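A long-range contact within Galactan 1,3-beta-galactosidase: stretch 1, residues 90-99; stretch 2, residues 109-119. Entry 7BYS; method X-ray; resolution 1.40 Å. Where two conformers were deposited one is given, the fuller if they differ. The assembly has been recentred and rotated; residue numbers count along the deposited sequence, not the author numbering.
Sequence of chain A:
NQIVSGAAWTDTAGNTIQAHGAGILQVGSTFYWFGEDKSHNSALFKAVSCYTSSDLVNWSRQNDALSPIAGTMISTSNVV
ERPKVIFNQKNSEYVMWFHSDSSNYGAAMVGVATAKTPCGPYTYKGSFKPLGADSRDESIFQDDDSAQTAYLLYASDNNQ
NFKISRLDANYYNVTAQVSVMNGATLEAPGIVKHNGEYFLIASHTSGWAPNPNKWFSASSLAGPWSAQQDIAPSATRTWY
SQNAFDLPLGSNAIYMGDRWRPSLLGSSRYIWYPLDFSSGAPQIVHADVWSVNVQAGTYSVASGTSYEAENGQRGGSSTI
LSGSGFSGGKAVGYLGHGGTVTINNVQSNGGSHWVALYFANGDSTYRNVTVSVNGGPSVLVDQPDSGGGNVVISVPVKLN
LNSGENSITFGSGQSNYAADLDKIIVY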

# COMPACT_ATOMS: atom_id res chain seq x y z
N LYS A 90 14.38 -27.44 2.82
CA LYS A 90 14.42 -28.84 3.24
C LYS A 90 13.47 -29.70 2.42
O LYS A 90 13.82 -30.83 2.04
CB LYS A 90 14.08 -28.94 4.73
CG LYS A 90 14.00 -30.37 5.26
CD LYS A 90 13.71 -30.40 6.76
CE LYS A 90 12.23 -30.23 7.07
NZ LYS A 90 11.39 -31.39 6.68
N ASN A 91 12.28 -29.19 2.12
CA ASN A 91 11.24 -29.95 1.43
C ASN A 91 11.10 -29.57 -0.04
O ASN A 91 10.29 -30.18 -0.75
CB ASN A 91 9.89 -29.76 2.13
CG ASN A 91 9.93 -30.22 3.57
OD1 ASN A 91 10.69 -31.11 3.94
ND2 ASN A 91 9.08 -29.61 4.40
N SER A 92 11.86 -28.57 -0.51
CA SER A 92 11.71 -28.01 -1.85
C SER A 92 10.25 -27.65 -2.14
O SER A 92 9.67 -28.02 -3.17
CB SER A 92 12.28 -28.95 -2.92
OG SER A 92 13.62 -29.27 -2.62
N GLU A 93 9.65 -26.91 -1.22
CA GLU A 93 8.22 -26.64 -1.25
C GLU A 93 7.97 -25.17 -0.94
O GLU A 93 8.60 -24.60 -0.04
CB GLU A 93 7.52 -27.49 -0.19
CG GLU A 93 6.02 -27.44 -0.24
CD GLU A 93 5.39 -28.45 0.68
OE1 GLU A 93 5.60 -28.35 1.92
OE2 GLU A 93 4.69 -29.36 0.18
N TYR A 94 7.05 -24.57 -1.69
CA TYR A 94 6.56 -23.23 -1.39
C TYR A 94 5.39 -23.34 -0.44
O TYR A 94 4.49 -24.16 -0.63
CB TYR A 94 6.15 -22.51 -2.68
CG TYR A 94 7.32 -22.31 -3.60
CD1 TYR A 94 8.11 -21.17 -3.51
CD2 TYR A 94 7.67 -23.28 -4.53
CE1 TYR A 94 9.21 -21.01 -4.33
CE2 TYR A 94 8.75 -23.12 -5.34
CZ TYR A 94 9.52 -21.99 -5.24
OH TYR A 94 10.60 -21.84 -6.08
N VAL A 95 5.41 -22.52 0.61
CA VAL A 95 4.40 -22.58 1.66
C VAL A 95 3.76 -21.21 1.77
O VAL A 95 4.46 -20.22 2.02
CB VAL A 95 4.98 -23.04 3.01
CG1 VAL A 95 3.85 -23.25 3.99
CG2 VAL A 95 5.80 -24.34 2.82
N MET A 96 2.45 -21.17 1.56
CA MET A 96 1.65 -19.96 1.68
C MET A 96 0.92 -19.95 3.01
O MET A 96 0.29 -20.95 3.38
CB MET A 96 0.62 -19.88 0.54
CG MET A 96 -0.27 -18.65 0.60
SD MET A 96 -1.61 -18.74 -0.61
CE MET A 96 -0.70 -18.73 -2.16
N TRP A 97 1.00 -18.83 3.73
CA TRP A 97 0.17 -18.59 4.90
C TRP A 97 -0.76 -17.41 4.62
O TRP A 97 -0.44 -16.53 3.82
CB TRP A 97 1.01 -18.27 6.15
CG TRP A 97 1.74 -19.46 6.71
CD1 TRP A 97 2.63 -20.25 6.06
CD2 TRP A 97 1.63 -19.98 8.04
NE1 TRP A 97 3.08 -21.24 6.89
CE2 TRP A 97 2.49 -21.09 8.12
CE3 TRP A 97 0.88 -19.62 9.17
CZ2 TRP A 97 2.62 -21.86 9.29
CZ3 TRP A 97 1.02 -20.37 10.34
CH2 TRP A 97 1.88 -21.48 10.38
N PHE A 98 -1.92 -17.41 5.27
CA PHE A 98 -2.85 -16.31 5.11
C PHE A 98 -3.74 -16.21 6.33
O PHE A 98 -3.88 -17.16 7.11
CB PHE A 98 -3.67 -16.43 3.81
CG PHE A 98 -4.39 -17.76 3.66
CD1 PHE A 98 -3.78 -18.82 3.02
CD2 PHE A 98 -5.69 -17.91 4.12
CE1 PHE A 98 -4.45 -20.03 2.84
CE2 PHE A 98 -6.37 -19.12 3.95
CZ PHE A 98 -5.74 -20.18 3.32
N HIS A 99 -4.36 -15.04 6.50
CA HIS A 99 -5.39 -14.86 7.51
C HIS A 99 -6.67 -15.51 6.98
O HIS A 99 -7.15 -15.15 5.90
CB HIS A 99 -5.59 -13.37 7.75
CG HIS A 99 -6.76 -13.02 8.63
ND1 HIS A 99 -7.21 -11.72 8.75
CD2 HIS A 99 -7.54 -13.77 9.45
CE1 HIS A 99 -8.23 -11.69 9.59
NE2 HIS A 99 -8.46 -12.92 10.02
N MET A 109 -8.27 -17.21 12.44
CA MET A 109 -7.37 -18.32 12.17
C MET A 109 -6.32 -17.95 11.12
O MET A 109 -6.38 -16.89 10.49
CB MET A 109 -8.16 -19.54 11.69
CG MET A 109 -9.08 -20.10 12.75
SD MET A 109 -10.23 -21.31 12.09
CE MET A 109 -11.05 -21.87 13.58
N VAL A 110 -5.32 -18.82 10.99
CA VAL A 110 -4.41 -18.81 9.86
C VAL A 110 -4.82 -19.96 8.95
O VAL A 110 -5.45 -20.93 9.38
CB VAL A 110 -2.91 -18.94 10.24
CG1 VAL A 110 -2.43 -17.73 11.02
CG2 VAL A 110 -2.66 -20.24 11.01
N GLY A 111 -4.49 -19.84 7.67
CA GLY A 111 -4.59 -20.94 6.74
C GLY A 111 -3.24 -21.19 6.10
O GLY A 111 -2.41 -20.28 6.00
N VAL A 112 -3.01 -22.43 5.66
CA VAL A 112 -1.76 -22.86 5.06
C VAL A 112 -2.07 -23.59 3.75
O VAL A 112 -3.04 -24.36 3.67
CB VAL A 112 -0.92 -23.74 6.00
CG1 VAL A 112 0.40 -24.14 5.34
CG2 VAL A 112 -0.65 -23.01 7.31
N ALA A 113 -1.26 -23.34 2.73
CA ALA A 113 -1.36 -24.06 1.47
C ALA A 113 0.05 -24.25 0.92
O ALA A 113 0.97 -23.51 1.27
CB ALA A 113 -2.25 -23.34 0.44
N THR A 114 0.23 -25.26 0.06
CA THR A 114 1.56 -25.61 -0.41
C THR A 114 1.59 -25.82 -1.92
O THR A 114 0.56 -26.09 -2.55
CB THR A 114 2.10 -26.88 0.27
OG1 THR A 114 1.21 -27.97 0.00
CG2 THR A 114 2.21 -26.71 1.78
N ALA A 115 2.78 -25.70 -2.49
CA ALA A 115 2.94 -25.98 -3.91
C ALA A 115 4.40 -26.30 -4.21
O ALA A 115 5.30 -25.96 -3.44
CB ALA A 115 2.45 -24.81 -4.77
N LYS A 116 4.62 -26.94 -5.36
CA LYS A 116 5.98 -27.23 -5.79
C LYS A 116 6.56 -26.17 -6.72
O LYS A 116 7.77 -26.19 -6.98
CB LYS A 116 6.05 -28.61 -6.47
CG LYS A 116 5.56 -29.74 -5.59
CD LYS A 116 6.40 -29.88 -4.34
CE LYS A 116 7.80 -30.35 -4.66
NZ LYS A 116 8.53 -30.76 -3.42
N THR A 117 5.75 -25.23 -7.19
CA THR A 117 6.20 -24.13 -8.02
C THR A 117 5.70 -22.84 -7.40
O THR A 117 4.71 -22.85 -6.66
CB THR A 117 5.68 -24.26 -9.46
OG1 THR A 117 4.25 -24.24 -9.45
CG2 THR A 117 6.16 -25.57 -10.08
N PRO A 118 6.37 -21.71 -7.66
CA PRO A 118 5.99 -20.46 -6.97
C PRO A 118 4.55 -20.01 -7.20
O PRO A 118 3.92 -19.53 -6.26
CB PRO A 118 6.98 -19.43 -7.53
CG PRO A 118 8.11 -20.20 -8.04
CD PRO A 118 7.62 -21.56 -8.43
N CYS A 119 4.02 -20.12 -8.41
CA CYS A 119 2.63 -19.71 -8.59
C CYS A 119 1.65 -20.86 -8.41
O CYS A 119 0.44 -20.64 -8.47
CB CYS A 119 2.39 -19.02 -9.93
SG CYS A 119 2.95 -17.28 -10.05
O HOH W 1 9.99 -27.24 -5.76
O HOH W 2 2.23 -30.17 1.04

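Residues 93-99 and 109-115 form neighbouring antiparallel strands, and most of the polar pairing between them is backbone to backbone. Three residue pairs each contribute two reciprocal hydrogen bonds. Tyr-94 N donates to Ala-115 O (2.8 Å) and Ala-115 N to Tyr-94 O (3.0 Å); Met-96 N donates to Ala-113 O (2.8 Å) and Ala-113 N to Met-96 O (2.9 Å); Phe-98 N donates to Gly-111 O (3.0 Å) and Gly-111 N to Phe-98 O (2.8 Å). Every amide and carbonyl of these six residues is thus satisfied across the pair. Several of the carbonyls also receive a CA-H contact from the opposing strand, as where Val-112 CA lies 3.3 Å from Met-96 O and Trp-97 CA 3.3 Å from Gly-111 O.

Beyond the last bridge, at Tyr-94 and Ala-115, the ladder gives way to side-chain and solvent contacts. Lys-116 starts with its CA-to-CB bond directed away from the first stretch, but three successive m rotamers fold the chain back, so that NZ donates to Ser-92 O at 3.0 Å and, weakly, to Asn-91 O at 3.3 Å. The ammonium group therefore serves loop carbonyls that have no strand amide opposite them. A water donates to both Ser-92 O and Lys-116 O, each at 2.7 Å, closing a second link at this end. Another water joins the side chains of Glu-93 and Thr-114: it donates to Glu-93 OE2 (2.7 Å) and lies 2.6 Å from Thr-114 OG1, while Glu-93 OE1 is satisfied elsewhere in the structure.

The side chains alternate between the two faces of the sheet. Val-95, Trp-97, Val-112 and Thr-114 share one face, where Val-112 CG2 sits over the six-membered ring of Trp-97, 3.8 Å from its centroid, and Val-112 CG1 packs 3.8 Å from Val-95 CG1. The branched valine thereby touches both neighbours, and the buried indole keeps its NE1 hydrogen-bonded elsewhere.

Tyr-94, Met-96, Phe-98, Ala-113 and Ala-115 occupy the other face. With chi1 at 53° (p), the Phe-98 ring lies over Gly-111, whose CA is 3.8 Å from the ring centroid. Glycine suits this position closely: an ideal CB would fall 2.4 Å from Phe-98 CZ, a clash. The Tyr-94 ring reaches past the end of the opposing strand, and Pro-118 CA stands almost on its normal, 3.9 Å from the centroid, giving the turn a flat apolar surface to rest on. In all, the two stretches bury 859 Å² between them.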